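ThiS/MoaD family protein (PDB 4N6E) probably carries sulphur as a C-terminal thiocarboxylate in 2-thiosugar biosynthesis, and forms a complex with the thiosugar synthase BexX. Local coordinates at residues B[53-58]-B[84-89]; B[26-31]-B[73-78]; B[19-24]-B[33-38]. One frame throughout, in Å; residues are numbered along the deposited sequence.

All three contacts belong to one compact, ubiquitin-like domain. Contacts 2 and 3 use the same helix, 28-38: its first turn meets the 73-78 loop and its later turns meet edge strand 20-23. Their centres are 12 Å apart, and they touch where Ile31 CD1 packs 3.8 Å from Lys24 C. Contact 1 lies on the opposite side of the chain's centre, 20 Å from contact 2 and 19 Å from contact 3, centre to centre, although contacts 1 and 3 reach the same sheet. Contact 1 also leads into the C-terminal tail, which joins BexX and probably presents the sulphur there; contacts 2 and 3 touch no other protein chain of the assembly.

Contact 1 of 3, residues B[53-58]-B[84-89]; sequences HRFINV and LPAVAG
Asn57 turns its side-chain amide onto the carbonyl of Leu84. Chi1 of -48° sets CG beside the backbone N and anti to the carbonyl carbon, and from there Asn57 ND2 donates to Leu84 O at 2.7 Å. The donor stands nearly along the C=O axis, but the bond is bent at the hydrogen (136°), and Leu84 O lies 27° out of the amide plane of Asn57. Leu84 O is gripped twice, because Asn57 N also donates to it, at 3.1 Å, from above the carbonyl plane. The return bond runs from Leu84 N to Asn57 O at 2.8 Å. Asparagine suits the position because its other branch, OD1, accepts from Arg66 NH1, leaving both ends of the amide engaged.

These bonds join strand 56-60 to strand 80-88, antiparallel neighbours in the beta-grasp sheet of the ThiS/MoaD family. Strand 80-88 leads to the C-terminal tail, which meets the partner protein: Val87 pairs antiparallel with a strand of that other chain, and the sheet continues across the interface.

On the sheet face away from Asn57 and Leu84, Ile56 and Pro85 supply the apolar contact. Their side chains meet at a slant, Ile56 CD1 reaching Pro85 CB at 3.6 Å. Proline has no N-H to give, and the donors toward 53-58 are its neighbours Leu84 and Ala86; its ring also packs on Pro8. Beyond it, Ala86 N donates to Phe55 O at 3.0 Å, while a water donates to both Phe55 O and Ala86 O. Ala86 CB lies 4.2 Å from Phe55 CB. The Phe55 ring itself leads away from 84-89, and Arg54 CG sits over the centre of one of its faces.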
ATOM      1  N   HIS B  53      39.735  17.608   8.987  1.00 58.52           N
ATOM      2  CA  HIS B  53      38.622  17.396   8.067  1.00 56.83           C
ATOM      3  C   HIS B  53      37.346  17.812   8.777  1.00 53.63           C
ATOM      4  O   HIS B  53      37.139  17.466   9.937  1.00 55.87           O
ATOM      5  CB  HIS B  53      38.522  15.925   7.633  1.00 58.85           C
ATOM      6  CG  HIS B  53      37.813  15.734   6.327  1.00 61.31           C
ATOM      7  ND1 HIS B  53      36.568  16.264   6.067  1.00 60.06           N
ATOM      8  CD2 HIS B  53      38.185  15.086   5.198  1.00 62.45           C
ATOM      9  CE1 HIS B  53      36.203  15.954   4.837  1.00 62.14           C
ATOM     10  NE2 HIS B  53      37.167  15.238   4.287  1.00 62.60           N
ATOM     11  N   ARG B  54      36.499  18.569   8.091  1.00 53.69           N
ATOM     12  CA  ARG B  54      35.198  18.981   8.647  1.00 54.09           C
ATOM     13  C   ARG B  54      34.361  17.806   9.223  1.00 50.48           C
ATOM     14  O   ARG B  54      33.578  18.004  10.144  1.00 51.86           O
ATOM     15  CB  ARG B  54      34.391  19.738   7.585  1.00 56.20           C
ATOM     16  CG  ARG B  54      34.012  18.895   6.365  1.00 61.61           C
ATOM     17  CD  ARG B  54      33.095  19.626   5.379  1.00 66.98           C
ATOM     18  NE  ARG B  54      31.925  20.240   6.022  1.00 70.92           N
ATOM     19  CZ  ARG B  54      30.860  20.716   5.376  1.00 74.29           C
ATOM     20  NH1 ARG B  54      30.770  20.639   4.049  1.00 72.75           N
ATOM     21  NH2 ARG B  54      29.866  21.259   6.070  1.00 75.05           N
ATOM     22  N   PHE B  55      34.545  16.598   8.684  1.00 46.06           N
ATOM     23  CA  PHE B  55      33.808  15.410   9.103  1.00 42.76           C
ATOM     24  C   PHE B  55      34.610  14.487   9.998  1.00 41.40           C
ATOM     25  O   PHE B  55      34.306  13.288  10.099  1.00 38.48           O
ATOM     26  CB  PHE B  55      33.325  14.641   7.874  1.00 42.47           C
ATOM     27  CG  PHE B  55      32.329  15.403   7.052  1.00 41.02           C
ATOM     28  CD1 PHE B  55      31.348  16.164   7.671  1.00 41.53           C
ATOM     29  CD2 PHE B  55      32.372  15.371   5.671  1.00 40.02           C
ATOM     30  CE1 PHE B  55      30.431  16.884   6.928  1.00 42.67           C
ATOM     31  CE2 PHE B  55      31.457  16.092   4.919  1.00 40.86           C
ATOM     32  CZ  PHE B  55      30.480  16.850   5.547  1.00 41.69           C
ATOM     33  N   ILE B  56      35.608  15.058  10.667  1.00 39.89           N
ATOM     34  CA  ILE B  56      36.403  14.335  11.639  1.00 41.66           C
ATOM     35  C   ILE B  56      36.405  15.118  12.932  1.00 39.30           C
ATOM     36  O   ILE B  56      36.495  16.327  12.906  1.00 41.89           O
ATOM     37  CB  ILE B  56      37.853  14.149  11.126  1.00 44.12           C
ATOM     38  CG1 ILE B  56      37.873  13.117  10.000  1.00 46.49           C
ATOM     39  CG2 ILE B  56      38.794  13.704  12.240  1.00 43.77           C
ATOM     40  CD1 ILE B  56      37.588  11.707  10.463  1.00 46.53           C
ATOM     41  N   ASN B  57      36.301  14.427  14.057  1.00 38.23           N
ATOM     42  CA  ASN B  57      36.442  15.059  15.362  1.00 38.33           C
ATOM     43  C   ASN B  57      37.585  14.431  16.113  1.00 40.25           C
ATOM     44  O   ASN B  57      37.759  13.212  16.078  1.00 42.60           O
ATOM     45  CB  ASN B  57      35.174  14.895  16.187  1.00 38.14           C
ATOM     46  CG  ASN B  57      33.937  15.243  15.406  1.00 38.44           C
ATOM     47  OD1 ASN B  57      33.715  16.406  15.078  1.00 36.03           O
ATOM     48  ND2 ASN B  57      33.131  14.232  15.079  1.00 39.76           N
ATOM     49  N   VAL B  58      38.362  15.261  16.801  1.00 42.06           N
ATOM     50  CA  VAL B  58      39.445  14.763  17.640  1.00 43.03           C
ATOM     51  C   VAL B  58      39.296  15.275  19.062  1.00 42.57           C
ATOM     52  O   VAL B  58      39.117  16.461  19.275  1.00 41.14           O
ATOM     53  CB  VAL B  58      40.816  15.191  17.102  1.00 44.76           C
ATOM     54  CG1 VAL B  58      41.914  14.775  18.070  1.00 42.96           C
ATOM     55  CG2 VAL B  58      41.052  14.603  15.712  1.00 45.74           C
ATOM     56  N   LEU B  84      37.099  10.495  16.157  1.00 45.05           N
ATOM     57  CA  LEU B  84      35.667  10.201  16.138  1.00 44.43           C
ATOM     58  C   LEU B  84      35.032  10.809  14.884  1.00 42.25           C
ATOM     59  O   LEU B  84      34.623  11.972  14.889  1.00 42.40           O
ATOM     60  CB  LEU B  84      35.036  10.770  17.397  1.00 45.39           C
ATOM     61  CG  LEU B  84      33.601  10.395  17.713  1.00 49.89           C
ATOM     62  CD1 LEU B  84      33.504   8.953  18.198  1.00 50.84           C
ATOM     63  CD2 LEU B  84      33.053  11.350  18.764  1.00 51.00           C
ATOM     64  N   PRO B  85      34.964  10.023  13.796  1.00 40.55           N
ATOM     65  CA  PRO B  85      34.431  10.545  12.546  1.00 39.78           C
ATOM     66  C   PRO B  85      32.898  10.614  12.510  1.00 39.17           C
ATOM     67  O   PRO B  85      32.212   9.835  13.170  1.00 36.11           O
ATOM     68  CB  PRO B  85      34.949   9.557  11.508  1.00 37.89           C
ATOM     69  CG  PRO B  85      35.112   8.288  12.233  1.00 38.67           C
ATOM     70  CD  PRO B  85      35.396   8.619  13.667  1.00 39.90           C
ATOM     71  N   ALA B  86      32.399  11.572  11.744  1.00 39.58           N
ATOM     72  CA  ALA B  86      30.986  11.684  11.433  1.00 40.76           C
ATOM     73  C   ALA B  86      30.598  10.489  10.588  1.00 40.12           C
ATOM     74  O   ALA B  86      31.280  10.178   9.626  1.00 40.84           O
ATOM     75  CB  ALA B  86      30.728  12.968  10.659  1.00 40.92           C
ATOM     76  N   VAL B  87      29.509   9.814  10.950  1.00 40.06           N
ATOM     77  CA  VAL B  87      29.088   8.628  10.218  1.00 38.46           C
ATOM     78  C   VAL B  87      27.593   8.571   9.903  1.00 38.55           C
ATOM     79  O   VAL B  87      26.780   9.311  10.461  1.00 35.85           O
ATOM     80  CB  VAL B  87      29.502   7.345  10.949  1.00 38.56           C
ATOM     81  CG1 VAL B  87      31.009   7.305  11.139  1.00 39.75           C
ATOM     82  CG2 VAL B  87      28.785   7.212  12.277  1.00 39.32           C
ATOM     83  N   ALA B  88      27.268   7.684   8.967  1.00 38.46           N
ATOM     84  CA  ALA B  88      25.903   7.394   8.592  1.00 38.51           C
ATOM     85  C   ALA B  88      25.146   6.899   9.811  1.00 38.49           C
ATOM     86  O   ALA B  88      25.616   6.012  10.518  1.00 34.17           O
ATOM     87  CB  ALA B  88      25.879   6.326   7.503  1.00 38.70           C
ATOM     88  N   GLY B  89      23.967   7.475  10.038  1.00 39.29           N
ATOM     89  CA  GLY B  89      23.156   7.122  11.194  1.00 38.54           C
ATOM     90  C   GLY B  89      21.951   6.295  10.824  1.00 39.92           C
ATOM     91  O   GLY B  89      21.499   6.321   9.678  1.00 37.17           O
TER
HETATM   92  O   HOH W   1      33.835  11.161   8.043  1.00 34.70           O

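Contact 2 of 3, residues B[26-31]-B[73-78]; sequences ATVLEI and AEVKDG
Ala26 and Thr27 lie against Val75 and Glu74 with the two backbones running roughly counter to each other, Thr27 CA standing 4.8 Å from Glu74 CA. Val75 N donates to Ala26 O, although the modelled bond is too short for its length to be trusted. One step further, Val28 N reaches Ala73 O at 3.1 Å in a weak, bent bond, and Thr27 CA adds a CA-H...O contact to that same oxygen. These links, one weak and one of doubtful length, bring the loop before strand 80-88 against the start of helix 28-38.

Val75 supplies the main apolar side chain, directed at the helix. Val75 CG1 meets Ile31 CG1 at 3.9 Å, the two branched chains passing at a slant, and both residues also pack on Val3 of strand 3-6. Alongside, Val28 CG2 lies 3.9 Å from Ala73 CB, a place where a compact methyl fits against the first helical turn.

Thr27 is the N-cap. Thr27 OG1 is held between the backbone N and the carbonyl carbon (chi1 61°) and accepts from Glu30 N at 3.1 Å. Glu30 answers in a capping box: Glu30 OE1 takes a bond from Ala26 N at 2.7 Å and a weak, longer one from Thr27 N.

Of the first-turn amides, Glu30 N has the threonine hydroxyl and Val28 N a weak bond to Ala73 O, which probably helps hold the helix start beside the loop, and the positive end of the helix dipole would probably favour the negative charge of Glu30.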
ATOM      1  N   ALA B  26      53.586  17.148  21.195  1.00 65.59           N
ATOM      2  CA  ALA B  26      53.090  18.197  22.089  1.00 66.70           C
ATOM      3  C   ALA B  26      51.803  18.840  21.576  1.00 64.48           C
ATOM      4  O   ALA B  26      50.960  19.221  22.379  1.00 65.36           O
ATOM      5  CB  ALA B  26      54.161  19.257  22.308  1.00 67.86           C
ATOM      6  N   THR B  27      51.674  18.988  20.258  1.00 61.15           N
ATOM      7  CA  THR B  27      50.431  19.429  19.646  1.00 61.67           C
ATOM      8  C   THR B  27      49.671  18.217  19.106  1.00 63.57           C
ATOM      9  O   THR B  27      50.184  17.103  19.102  1.00 63.68           O
ATOM     10  CB  THR B  27      50.666  20.419  18.485  1.00 65.18           C
ATOM     11  OG1 THR B  27      51.443  19.790  17.460  1.00 65.54           O
ATOM     12  CG2 THR B  27      51.371  21.683  18.964  1.00 64.65           C
ATOM     13  N   VAL B  28      48.435  18.443  18.667  1.00 63.08           N
ATOM     14  CA  VAL B  28      47.648  17.404  18.022  1.00 59.85           C
ATOM     15  C   VAL B  28      48.334  16.988  16.732  1.00 59.63           C
ATOM     16  O   VAL B  28      48.384  15.805  16.415  1.00 56.28           O
ATOM     17  CB  VAL B  28      46.212  17.891  17.703  1.00 58.29           C
ATOM     18  CG1 VAL B  28      45.512  16.962  16.717  1.00 56.83           C
ATOM     19  CG2 VAL B  28      45.400  18.010  18.979  1.00 57.27           C
ATOM     20  N   LEU B  29      48.849  17.976  15.998  1.00 59.20           N
ATOM     21  CA  LEU B  29      49.424  17.753  14.675  1.00 60.58           C
ATOM     22  C   LEU B  29      50.726  16.959  14.730  1.00 63.91           C
ATOM     23  O   LEU B  29      51.054  16.223  13.794  1.00 66.39           O
ATOM     24  CB  LEU B  29      49.658  19.090  13.968  1.00 60.56           C
ATOM     25  CG  LEU B  29      50.378  19.065  12.616  1.00 60.98           C
ATOM     26  CD1 LEU B  29      49.679  18.146  11.625  1.00 60.76           C
ATOM     27  CD2 LEU B  29      50.485  20.480  12.056  1.00 61.00           C
ATOM     28  N   GLU B  30      51.469  17.116  15.819  1.00 62.92           N
ATOM     29  CA  GLU B  30      52.659  16.305  16.041  1.00 64.13           C
ATOM     30  C   GLU B  30      52.250  14.858  16.295  1.00 63.24           C
ATOM     31  O   GLU B  30      52.881  13.943  15.773  1.00 67.13           O
ATOM     32  CB  GLU B  30      53.506  16.852  17.202  1.00 63.80           C
ATOM     33  CG  GLU B  30      54.241  18.147  16.858  1.00 64.59           C
ATOM     34  CD  GLU B  30      55.170  18.629  17.963  1.00 63.97           C
ATOM     35  OE1 GLU B  30      54.906  18.359  19.158  1.00 62.69           O
ATOM     36  OE2 GLU B  30      56.174  19.288  17.625  1.00 59.73           O
ATOM     37  N   ILE B  31      51.191  14.655  17.074  1.00 60.90           N
ATOM     38  CA  ILE B  31      50.681  13.305  17.355  1.00 63.92           C
ATOM     39  C   ILE B  31      50.171  12.620  16.085  1.00 66.05           C
ATOM     40  O   ILE B  31      50.208  11.392  15.974  1.00 69.71           O
ATOM     41  CB  ILE B  31      49.537  13.320  18.390  1.00 63.69           C
ATOM     42  CG1 ILE B  31      50.036  13.848  19.738  1.00 66.44           C
ATOM     43  CG2 ILE B  31      48.931  11.933  18.560  1.00 62.82           C
ATOM     44  CD1 ILE B  31      50.881  12.870  20.530  1.00 69.04           C
ATOM     45  N   ALA B  73      46.327  22.266  19.349  1.00 53.39           N
ATOM     46  CA  ALA B  73      45.939  22.053  20.746  1.00 53.56           C
ATOM     47  C   ALA B  73      46.992  21.242  21.500  1.00 56.81           C
ATOM     48  O   ALA B  73      47.588  20.328  20.936  1.00 56.95           O
ATOM     49  CB  ALA B  73      44.583  21.362  20.829  1.00 51.60           C
ATOM     50  N   GLU B  74      47.202  21.578  22.776  1.00 60.42           N
ATOM     51  CA  GLU B  74      48.253  20.959  23.594  1.00 62.53           C
ATOM     52  C   GLU B  74      47.989  19.495  23.954  1.00 59.83           C
ATOM     53  O   GLU B  74      46.879  19.129  24.353  1.00 53.79           O
ATOM     54  CB  GLU B  74      48.453  21.735  24.900  1.00 68.17           C
ATOM     55  CG  GLU B  74      49.047  23.122  24.736  1.00 75.86           C
ATOM     56  CD  GLU B  74      49.146  23.874  26.060  1.00 81.76           C
ATOM     57  OE1 GLU B  74      49.513  23.247  27.086  1.00 84.35           O
ATOM     58  OE2 GLU B  74      48.857  25.094  26.077  1.00 77.57           O
ATOM     59  N   VAL B  75      49.040  18.684  23.843  1.00 60.78           N
ATOM     60  CA  VAL B  75      49.025  17.271  24.224  1.00 65.27           C
ATOM     61  C   VAL B  75      50.142  17.046  25.239  1.00 70.55           C
ATOM     62  O   VAL B  75      51.311  17.263  24.925  1.00 74.65           O
ATOM     63  CB  VAL B  75      49.284  16.337  23.016  1.00 62.74           C
ATOM     64  CG1 VAL B  75      49.057  14.884  23.411  1.00 61.75           C
ATOM     65  CG2 VAL B  75      48.412  16.710  21.829  1.00 60.34           C
ATOM     66  N   LYS B  76      49.778  16.636  26.451  1.00 78.06           N
ATOM     67  CA  LYS B  76      50.749  16.250  27.476  1.00 85.24           C
ATOM     68  C   LYS B  76      51.067  14.758  27.340  1.00 91.83           C
ATOM     69  O   LYS B  76      50.372  14.034  26.625  1.00102.50           O
ATOM     70  CB  LYS B  76      50.196  16.540  28.875  1.00 87.18           C
ATOM     71  CG  LYS B  76      50.056  18.021  29.196  1.00 92.24           C
ATOM     72  CD  LYS B  76      49.467  18.231  30.583  1.00 97.66           C
ATOM     73  CE  LYS B  76      49.549  19.692  31.013  1.00100.48           C
ATOM     74  NZ  LYS B  76      49.132  19.882  32.434  1.00100.60           N
ATOM     75  N   ASP B  77      52.116  14.303  28.021  1.00 90.29           N
ATOM     76  CA  ASP B  77      52.451  12.881  28.041  1.00 85.81           C
ATOM     77  C   ASP B  77      51.513  12.139  28.983  1.00 83.80           C
ATOM     78  O   ASP B  77      51.398  12.505  30.148  1.00 80.94           O
ATOM     79  CB  ASP B  77      53.890  12.659  28.501  1.00 87.21           C
ATOM     80  CG  ASP B  77      54.314  11.212  28.373  1.00 88.08           C
ATOM     81  OD1 ASP B  77      54.721  10.820  27.256  1.00 84.55           O
ATOM     82  OD2 ASP B  77      54.218  10.466  29.377  1.00 86.56           O
ATOM     83  N   GLY B  78      50.867  11.086  28.482  1.00 85.31           N
ATOM     84  CA  GLY B  78      49.849  10.351  29.244  1.00 82.83           C
ATOM     85  C   GLY B  78      48.421  10.691  28.834  1.00 81.31           C
ATOM     86  O   GLY B  78      47.472  10.051  29.296  1.00 78.37           O
TER

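Contact 3 of 3, residues B[19-24]-B[33-38]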
ATOM      1  N   LYS B  19      43.326  -1.344  17.524  1.00 83.52           N
ATOM      2  CA  LYS B  19      42.359  -0.348  17.989  1.00 85.71           C
ATOM      3  C   LYS B  19      42.996   0.758  18.836  1.00 88.45           C
ATOM      4  O   LYS B  19      42.294   1.593  19.413  1.00 90.46           O
ATOM      5  CB  LYS B  19      41.207  -1.021  18.744  1.00 88.35           C
ATOM      6  CG  LYS B  19      41.482  -1.500  20.165  1.00 92.08           C
ATOM      7  CD  LYS B  19      40.196  -2.077  20.764  1.00 95.81           C
ATOM      8  CE  LYS B  19      40.187  -2.082  22.288  1.00 94.98           C
ATOM      9  NZ  LYS B  19      40.925  -3.249  22.843  1.00 93.96           N
ATOM     10  N   SER B  20      44.325   0.766  18.888  1.00 88.43           N
ATOM     11  CA  SER B  20      45.068   1.713  19.701  1.00 84.12           C
ATOM     12  C   SER B  20      46.517   1.774  19.227  1.00 85.43           C
ATOM     13  O   SER B  20      47.070   0.762  18.799  1.00 90.17           O
ATOM     14  CB  SER B  20      45.016   1.287  21.167  1.00 79.83           C
ATOM     15  OG  SER B  20      46.073   1.881  21.889  1.00 81.27           O
ATOM     16  N   VAL B  21      47.121   2.959  19.284  1.00 82.97           N
ATOM     17  CA  VAL B  21      48.548   3.109  19.010  1.00 82.26           C
ATOM     18  C   VAL B  21      49.213   4.067  19.999  1.00 83.20           C
ATOM     19  O   VAL B  21      48.557   4.927  20.590  1.00 79.61           O
ATOM     20  CB  VAL B  21      48.831   3.584  17.567  1.00 81.45           C
ATOM     21  CG1 VAL B  21      48.153   2.673  16.553  1.00 81.73           C
ATOM     22  CG2 VAL B  21      48.402   5.025  17.362  1.00 82.87           C
ATOM     23  N   GLU B  22      50.522   3.894  20.169  1.00 83.08           N
ATOM     24  CA  GLU B  22      51.330   4.762  21.014  1.00 78.40           C
ATOM     25  C   GLU B  22      51.964   5.857  20.172  1.00 73.14           C
ATOM     26  O   GLU B  22      52.203   5.677  18.972  1.00 65.30           O
ATOM     27  CB  GLU B  22      52.419   3.955  21.719  1.00 83.02           C
ATOM     28  CG  GLU B  22      51.897   2.975  22.751  1.00 86.84           C
ATOM     29  CD  GLU B  22      51.211   3.672  23.908  1.00 89.58           C
ATOM     30  OE1 GLU B  22      51.887   3.963  24.916  1.00 91.71           O
ATOM     31  OE2 GLU B  22      50.000   3.949  23.795  1.00 92.98           O
ATOM     32  N   ALA B  23      52.226   6.998  20.803  1.00 72.50           N
ATOM     33  CA  ALA B  23      52.824   8.129  20.100  1.00 72.04           C
ATOM     34  C   ALA B  23      53.424   9.187  21.036  1.00 68.74           C
ATOM     35  O   ALA B  23      53.247   9.151  22.263  1.00 58.71           O
ATOM     36  CB  ALA B  23      51.797   8.762  19.167  1.00 74.09           C
ATOM     37  N   LYS B  24      54.144  10.120  20.414  1.00 71.38           N
ATOM     38  CA  LYS B  24      54.839  11.200  21.106  1.00 75.49           C
ATOM     39  C   LYS B  24      54.635  12.506  20.345  1.00 71.87           C
ATOM     40  O   LYS B  24      54.714  12.541  19.105  1.00 66.31           O
ATOM     41  CB  LYS B  24      56.342  10.892  21.205  1.00 81.31           C
ATOM     42  CG  LYS B  24      56.685   9.777  22.181  1.00 85.67           C
ATOM     43  CD  LYS B  24      58.134   9.320  22.049  1.00 91.49           C
ATOM     44  CE  LYS B  24      58.387   8.027  22.818  1.00 94.40           C
ATOM     45  NZ  LYS B  24      58.036   8.134  24.266  1.00 93.58           N
ATOM     46  N   ASP B  33      51.314  13.376  12.739  1.00 70.64           N
ATOM     47  CA  ASP B  33      52.568  13.118  12.006  1.00 67.48           C
ATOM     48  C   ASP B  33      53.346  11.893  12.530  1.00 67.48           C
ATOM     49  O   ASP B  33      53.879  11.110  11.747  1.00 65.02           O
ATOM     50  CB  ASP B  33      53.477  14.355  12.066  1.00 65.96           C
ATOM     51  CG  ASP B  33      52.983  15.509  11.194  1.00 65.75           C
ATOM     52  OD1 ASP B  33      52.178  15.277  10.273  1.00 68.78           O
ATOM     53  OD2 ASP B  33      53.414  16.659  11.428  1.00 63.93           O
ATOM     54  N   ASP B  34      53.396  11.742  13.853  1.00 68.48           N
ATOM     55  CA  ASP B  34      54.094  10.629  14.516  1.00 71.37           C
ATOM     56  C   ASP B  34      53.414   9.276  14.259  1.00 77.57           C
ATOM     57  O   ASP B  34      54.075   8.232  14.240  1.00 86.20           O
ATOM     58  CB  ASP B  34      54.164  10.895  16.030  1.00 70.57           C
ATOM     59  CG  ASP B  34      55.059   9.913  16.769  1.00 72.17           C
ATOM     60  OD1 ASP B  34      56.243   9.775  16.380  1.00 71.20           O
ATOM     61  OD2 ASP B  34      54.585   9.295  17.755  1.00 68.74           O
ATOM     62  N   VAL B  35      52.096   9.301  14.078  1.00 80.35           N
ATOM     63  CA  VAL B  35      51.329   8.095  13.773  1.00 79.27           C
ATOM     64  C   VAL B  35      51.436   7.769  12.274  1.00 78.61           C
ATOM     65  O   VAL B  35      51.571   6.603  11.905  1.00 73.32           O
ATOM     66  CB  VAL B  35      49.859   8.234  14.257  1.00 80.06           C
ATOM     67  CG1 VAL B  35      48.930   7.260  13.549  1.00 82.01           C
ATOM     68  CG2 VAL B  35      49.780   8.010  15.762  1.00 77.76           C
ATOM     69  N   GLU B  36      51.390   8.800  11.429  1.00 79.25           N
ATOM     70  CA  GLU B  36      51.586   8.654   9.980  1.00 81.76           C
ATOM     71  C   GLU B  36      52.890   7.922   9.655  1.00 88.88           C
ATOM     72  O   GLU B  36      52.942   7.083   8.752  1.00 90.90           O
ATOM     73  CB  GLU B  36      51.598  10.038   9.312  1.00 80.53           C
ATOM     74  CG  GLU B  36      51.840  10.051   7.806  1.00 81.10           C
ATOM     75  CD  GLU B  36      50.636   9.590   6.998  1.00 88.39           C
ATOM     76  OE1 GLU B  36      50.336  10.221   5.961  1.00 86.72           O
ATOM     77  OE2 GLU B  36      49.979   8.601   7.393  1.00 92.79           O
ATOM     78  N   SER B  37      53.939   8.261  10.402  1.00 94.45           N
ATOM     79  CA  SER B  37      55.279   7.714  10.187  1.00 90.84           C
ATOM     80  C   SER B  37      55.303   6.196  10.346  1.00 86.82           C
ATOM     81  O   SER B  37      56.052   5.514   9.658  1.00 84.85           O
ATOM     82  CB  SER B  37      56.273   8.357  11.162  1.00 87.96           C
ATOM     83  OG  SER B  37      56.038   7.927  12.496  1.00 83.65           O
ATOM     84  N   ARG B  38      54.490   5.681  11.264  1.00 86.59           N
ATOM     85  CA  ARG B  38      54.325   4.243  11.418  1.00 91.03           C
ATOM     86  C   ARG B  38      53.285   3.683  10.439  1.00 94.34           C
ATOM     87  O   ARG B  38      53.507   2.643   9.815  1.00 95.79           O
ATOM     88  CB  ARG B  38      53.877   3.896  12.835  1.00 91.47           C
ATOM     89  CG  ARG B  38      54.741   4.440  13.960  1.00 93.38           C
ATOM     90  CD  ARG B  38      54.680   3.478  15.139  1.00 98.37           C
ATOM     91  NE  ARG B  38      54.649   4.131  16.443  1.00103.11           N
ATOM     92  CZ  ARG B  38      54.571   3.482  17.604  1.00108.68           C
ATOM     93  NH1 ARG B  38      54.516   2.152  17.641  1.00111.51           N
ATOM     94  NH2 ARG B  38      54.546   4.165  18.740  1.00113.14           N
TER
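The polar link is made by Asp34 and the backbone of Lys24. Asp34 CG stands anti to the backbone N (chi1 -171°), and from there the carboxylate extends to the backbone at Lys24, where Asp34 OD2 accepts from Lys24 N at 2.8 Å. The N-H comes from above the carboxylate plane, 48° out of it. Aspartate suits this spot because its short chain brings a strong acceptor to a backbone N-H, next to small Ala23, whose CB lies close to the same oxygen. An alanine in place of Asp34 removes the carboxylate and would probably leave Lys24 N without this acceptor and weaken the tie between 19-24 and the helix.

Arg38, one turn later, sends a chain bent at chi2 and chi3 toward Glu22. Its NH2 comes near Glu22 O, but the angle is too poor for a hydrogen bond. The charged ends of the two residues do not meet either, Glu22 OE1 lying 6.7 Å from Arg38 NH2, and any attraction between them is probably modest.

The apolar contact centres on Val35. Val35 CG2, beside the backbone N, meets Val21 CG2 at 3.7 Å, the two side chains crossing at about a right angle, and lies 4.0 Å from Ala23 CB. The branched valines meet through single methyls between strand and helix, and the small Ala23 probably allows the helix to approach here.

Strand 20-23 is an outermost strand of the beta-grasp sheet, bonded to strand 3-6 through Val21 with Val5 and Ala23 with Val3. The axis of residues 33-38 passes 8.5 Å from that of strand 20-23 at the closest, their N-to-C directions 114° apart. Val35 also touches Ile42 of helix 42-46, to which Asp33 is joined by a salt bridge with Lys43.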